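Side-chain contacts in putative D-glycero-D-manno-heptose 7-phosphate kinase (Campylobacter jejuni subsp. jejuni, PDB 4N3O), which phosphorylates D-glycero-alpha-D-manno-heptose 7-phosphate at C-1 with ATP, a step toward the GDP-heptose used in capsule polysaccharide biosynthesis: residues S120-V123 with V124-K128; L136-E140 with Y141-K145. All coordinates share one frame; numbering follows the deposited sequence.

Contact 1. Residues S120-V123 with V124-K128; sequences STLV and VGVIK
Leu122 with Val126 and Val123 with Ile127 form two i to i+4 side-chain pairs on successive turns in a largely buried part of helix 118-134. In each pair the side chains lie alongside each other and point the same way. The Val123 pair is the tighter: CG1 of Val123 meets CD1 of Ile127 at 3.4 Å. Ile127 reaches back because its CG1 sits beside its own backbone N (chi1 -72°), passing 3.2 Å from Val123 O, and the extended chain then carries CD1 on to the valine methyl. On the neighbouring face Leu122 CD1 approaches Val126 CG2 more loosely, at 4.1 Å, while that valine methyl also lies 3.2 Å from Leu122 O. The same i to i+4 spacing carries the helix hydrogen bonds, Val126 N to Leu122 O (3.1 Å) and Ile127 N to Val123 O (3.0 Å) linking the two pairs. In the GHMP kinase fold this helix follows the glycine-rich loop that, by similarity, binds ATP, and its faces serve different neighbours. Leu122 and Val126 face helix 82-96, at Phe84, and Val124 and Ile127 face Ala147 of helix 140-153; Val123 lies between, touching Ile87 and Ala147. Compact branched residues suit such close surroundings. Gly125 O accepts a hydrogen bond from Thr9 OG1 of strand 6-21. Small hydroxyl residues occupy the end nearest the probable catalytic centre: Thr121 OG1 is hydrogen-bonded to Gly117 O, and Ser120 OG to Glu151, a probable magnesium ligand, beside the probable proton acceptor Asp163.

Contact 2. Residues L136-E140 with Y141-K145; sequences LPLGE and YEIAK
One half of a capping box and a hydrophobic staple begin helix 140-153, with Gly139 at the N-cap. The side chain of Glu142 folds back to accept a hydrogen bond from Gly139 N at OE1 (2.9 Å, N-H...O angle 166°). The N-H arrives from above the carboxylate plane, 57° out of it. Glu142 CG beside its backbone N (chi1 -68°) and an extended chain beyond it direct the acid to the cap; glycine has no side chain to return the bond, so only this half forms. In the staple, Leu138 CB touches Ile143 CG1 at 3.9 Å, while the Leu138 side chain crosses that of Glu142, with CD2 4.0 Å from Glu142 CB. Branched aliphatic residues suit this join, since Leu138 also reaches Phe95. The first turn is closed by Ile143 N to Gly139 O (3.1 Å) and Ala144 N to Glu140 O (3.0 Å). Glu140 OE2, buried beside Ile143 CD1, has just a long, weak ion pair with Lys128 NZ. A negative charge on Glu142 at this helix start would probably be favoured by the helix dipole; the same field would probably favour Glu140 too, although its OE2 may pay a desolvation cost.

How the contacts relate
The two contacts come in series along the chain: contact 1 lies on the early turns of helix 118-134, and contact 2 spans the end of the following loop and the start of helix 140-153. Their centres are about 11 Å apart, on the same side of the chain's centre, and both belong to the GHMP kinase N-terminal family region. The successive helices pack directly, Lys128 CD lying 3.7 Å from Ile143 CD1 and Ile127 CG2 4.0 Å from Ile143 CG2. Contact 1 is near the putative catalytic residues, contact 2 farther out; helix 140-153 leads from contact 2 inward, consistent with both helices contributing to one site, Ser120 from the first and Glu151 from the second.

Contact 1. Residues S120-V123 with V124-K128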
loop_
_atom_site.group_PDB
_atom_site.type_symbol
_atom_site.label_atom_id
_atom_site.label_comp_id
_atom_site.label_asym_id
_atom_site.label_seq_id
_atom_site.Cartn_x
_atom_site.Cartn_y
_atom_site.Cartn_z
ATOM N N SER A 120 7.736 -18.319 -4.177
ATOM C CA SER A 120 9.012 -17.937 -3.607
ATOM C C SER A 120 8.769 -17.054 -2.400
ATOM O O SER A 120 9.435 -17.194 -1.395
ATOM C CB SER A 120 9.824 -17.153 -4.635
ATOM O OG SER A 120 9.910 -17.878 -5.838
ATOM N N THR A 121 7.838 -16.110 -2.547
ATOM C CA THR A 121 7.448 -15.218 -1.483
ATOM C C THR A 121 6.965 -16.000 -0.239
ATOM O O THR A 121 7.259 -15.625 0.894
ATOM C CB THR A 121 6.326 -14.257 -1.974
ATOM O OG1 THR A 121 6.827 -13.410 -3.015
ATOM C CG2 THR A 121 5.817 -13.379 -0.851
ATOM N N LEU A 122 6.227 -17.083 -0.453
ATOM C CA LEU A 122 5.725 -17.894 0.667
ATOM C C LEU A 122 6.862 -18.621 1.392
ATOM O O LEU A 122 6.962 -18.578 2.632
ATOM C CB LEU A 122 4.694 -18.908 0.160
ATOM C CG LEU A 122 4.126 -19.915 1.162
ATOM C CD1 LEU A 122 3.473 -19.220 2.338
ATOM C CD2 LEU A 122 3.124 -20.822 0.465
ATOM N N VAL A 123 7.727 -19.273 0.617
ATOM C CA VAL A 123 8.848 -20.032 1.192
ATOM C C VAL A 123 9.755 -19.113 2.018
ATOM O O VAL A 123 10.189 -19.466 3.119
ATOM C CB VAL A 123 9.669 -20.762 0.105
ATOM C CG1 VAL A 123 10.898 -21.436 0.721
ATOM C CG2 VAL A 123 8.808 -21.782 -0.652
ATOM N N VAL A 124 10.037 -17.930 1.484
ATOM C CA VAL A 124 10.865 -16.940 2.192
ATOM C C VAL A 124 10.222 -16.493 3.512
ATOM O O VAL A 124 10.878 -16.447 4.535
ATOM C CB VAL A 124 11.184 -15.736 1.283
ATOM C CG1 VAL A 124 11.715 -14.559 2.080
ATOM C CG2 VAL A 124 12.187 -16.158 0.218
ATOM N N GLY A 125 8.935 -16.189 3.498
ATOM C CA GLY A 125 8.280 -15.765 4.726
ATOM C C GLY A 125 8.322 -16.813 5.826
ATOM O O GLY A 125 8.525 -16.491 6.986
ATOM N N VAL A 126 8.149 -18.075 5.455
ATOM C CA VAL A 126 8.143 -19.168 6.425
ATOM C C VAL A 126 9.554 -19.428 6.986
ATOM O O VAL A 126 9.760 -19.503 8.215
ATOM C CB VAL A 126 7.563 -20.416 5.769
ATOM C CG1 VAL A 126 7.645 -21.601 6.700
ATOM C CG2 VAL A 126 6.121 -20.143 5.346
ATOM N N ILE A 127 10.527 -19.541 6.086
ATOM C CA ILE A 127 11.904 -19.740 6.489
ATOM C C ILE A 127 12.289 -18.648 7.468
ATOM O O ILE A 127 12.887 -18.919 8.498
ATOM C CB ILE A 127 12.853 -19.717 5.269
ATOM C CG1 ILE A 127 12.663 -20.994 4.439
ATOM C CG2 ILE A 127 14.295 -19.645 5.726
ATOM C CD1 ILE A 127 13.322 -20.979 3.074
ATOM N N LYS A 128 11.924 -17.405 7.151
ATOM C CA LYS A 128 12.245 -16.247 8.008
ATOM C C LYS A 128 11.598 -16.354 9.373
ATOM O O LYS A 128 12.154 -15.915 10.365
ATOM C CB LYS A 128 11.799 -14.960 7.325
ATOM C CG LYS A 128 12.121 -13.693 8.082
ATOM C CD LYS A 128 13.611 -13.425 8.226
ATOM C CE LYS A 128 13.805 -12.155 9.019
ATOM N NZ LYS A 128 15.232 -11.853 9.222
#

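Contact 2. Residues L136-E140 with Y141-K145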
loop_
_atom_site.group_PDB
_atom_site.type_symbol
_atom_site.label_atom_id
_atom_site.label_comp_id
_atom_site.label_asym_id
_atom_site.label_seq_id
_atom_site.Cartn_x
_atom_site.Cartn_y
_atom_site.Cartn_z
ATOM N N LEU A 136 18.486 -18.512 14.201
ATOM C CA LEU A 136 19.433 -19.140 13.293
ATOM C C LEU A 136 20.367 -18.104 12.699
ATOM O O LEU A 136 19.944 -16.993 12.419
ATOM C CB LEU A 136 18.669 -19.840 12.172
ATOM C CG LEU A 136 17.615 -20.855 12.607
ATOM C CD1 LEU A 136 16.938 -21.442 11.381
ATOM C CD2 LEU A 136 18.245 -21.947 13.457
ATOM N N PRO A 137 21.645 -18.463 12.499
ATOM C CA PRO A 137 22.583 -17.510 11.908
ATOM C C PRO A 137 22.342 -17.411 10.395
ATOM O O PRO A 137 23.080 -17.996 9.606
ATOM C CB PRO A 137 23.952 -18.130 12.231
ATOM C CG PRO A 137 23.701 -19.604 12.297
ATOM C CD PRO A 137 22.282 -19.764 12.791
ATOM N N LEU A 138 21.311 -16.663 10.007
ATOM C CA LEU A 138 20.916 -16.546 8.596
ATOM C C LEU A 138 20.680 -15.135 8.087
ATOM O O LEU A 138 19.681 -14.511 8.412
ATOM C CB LEU A 138 19.626 -17.342 8.354
ATOM C CG LEU A 138 19.701 -18.868 8.447
ATOM C CD1 LEU A 138 18.314 -19.477 8.266
ATOM C CD2 LEU A 138 20.659 -19.406 7.404
ATOM N N GLY A 139 21.587 -14.648 7.249
ATOM C CA GLY A 139 21.421 -13.332 6.660
ATOM C C GLY A 139 20.356 -13.412 5.597
ATOM O O GLY A 139 19.829 -14.480 5.303
ATOM N N GLU A 140 20.058 -12.288 4.982
ATOM C CA GLU A 140 19.026 -12.253 3.971
ATOM C C GLU A 140 19.404 -13.087 2.729
ATOM O O GLU A 140 18.570 -13.821 2.212
ATOM C CB GLU A 140 18.695 -10.800 3.622
ATOM C CG GLU A 140 18.406 -9.899 4.840
ATOM C CD GLU A 140 17.135 -10.239 5.635
ATOM O OE1 GLU A 140 16.530 -9.293 6.211
ATOM O OE2 GLU A 140 16.724 -11.420 5.692
ATOM N N TYR A 141 20.644 -12.990 2.254
ATOM C CA TYR A 141 21.083 -13.788 1.090
ATOM C C TYR A 141 20.984 -15.303 1.353
ATOM O O TYR A 141 20.530 -16.064 0.498
ATOM C CB TYR A 141 22.506 -13.421 0.673
ATOM C CG TYR A 141 23.127 -14.424 -0.267
ATOM C CD1 TYR A 141 22.748 -14.490 -1.605
ATOM C CD2 TYR A 141 24.098 -15.304 0.184
ATOM C CE1 TYR A 141 23.320 -15.416 -2.464
ATOM C CE2 TYR A 141 24.676 -16.230 -0.663
ATOM C CZ TYR A 141 24.287 -16.286 -1.984
ATOM O OH TYR A 141 24.880 -17.218 -2.814
ATOM N N GLU A 142 21.392 -15.711 2.552
ATOM C CA GLU A 142 21.343 -17.109 2.972
ATOM C C GLU A 142 19.899 -17.585 3.023
ATOM O O GLU A 142 19.621 -18.739 2.751
ATOM C CB GLU A 142 22.067 -17.289 4.318
ATOM C CG GLU A 142 23.581 -17.071 4.192
ATOM C CD GLU A 142 24.261 -16.567 5.463
ATOM O OE1 GLU A 142 23.653 -16.613 6.556
ATOM O OE2 GLU A 142 25.425 -16.103 5.359
ATOM N N ILE A 143 18.968 -16.686 3.327
ATOM C CA ILE A 143 17.561 -17.080 3.336
ATOM C C ILE A 143 17.043 -17.245 1.913
ATOM O O ILE A 143 16.284 -18.168 1.627
ATOM C CB ILE A 143 16.694 -16.104 4.149
ATOM C CG1 ILE A 143 16.944 -16.333 5.639
ATOM C CG2 ILE A 143 15.218 -16.288 3.828
ATOM C CD1 ILE A 143 16.225 -15.337 6.540
ATOM N N ALA A 144 17.471 -16.372 1.014
ATOM C CA ALA A 144 17.062 -16.487 -0.384
ATOM C C ALA A 144 17.640 -17.764 -1.005
ATOM O O ALA A 144 16.941 -18.423 -1.782
ATOM C CB ALA A 144 17.496 -15.268 -1.180
ATOM N N LYS A 145 18.898 -18.118 -0.678
ATOM C CA LYS A 145 19.462 -19.357 -1.224
ATOM C C LYS A 145 18.659 -20.545 -0.754
ATOM O O LYS A 145 18.179 -21.355 -1.551
ATOM C CB LYS A 145 20.938 -19.596 -0.856
ATOM C CG LYS A 145 21.939 -18.907 -1.771
ATOM C CD LYS A 145 23.226 -19.723 -1.977
ATOM C CE LYS A 145 24.154 -19.828 -0.766
ATOM N NZ LYS A 145 23.638 -20.656 0.356
#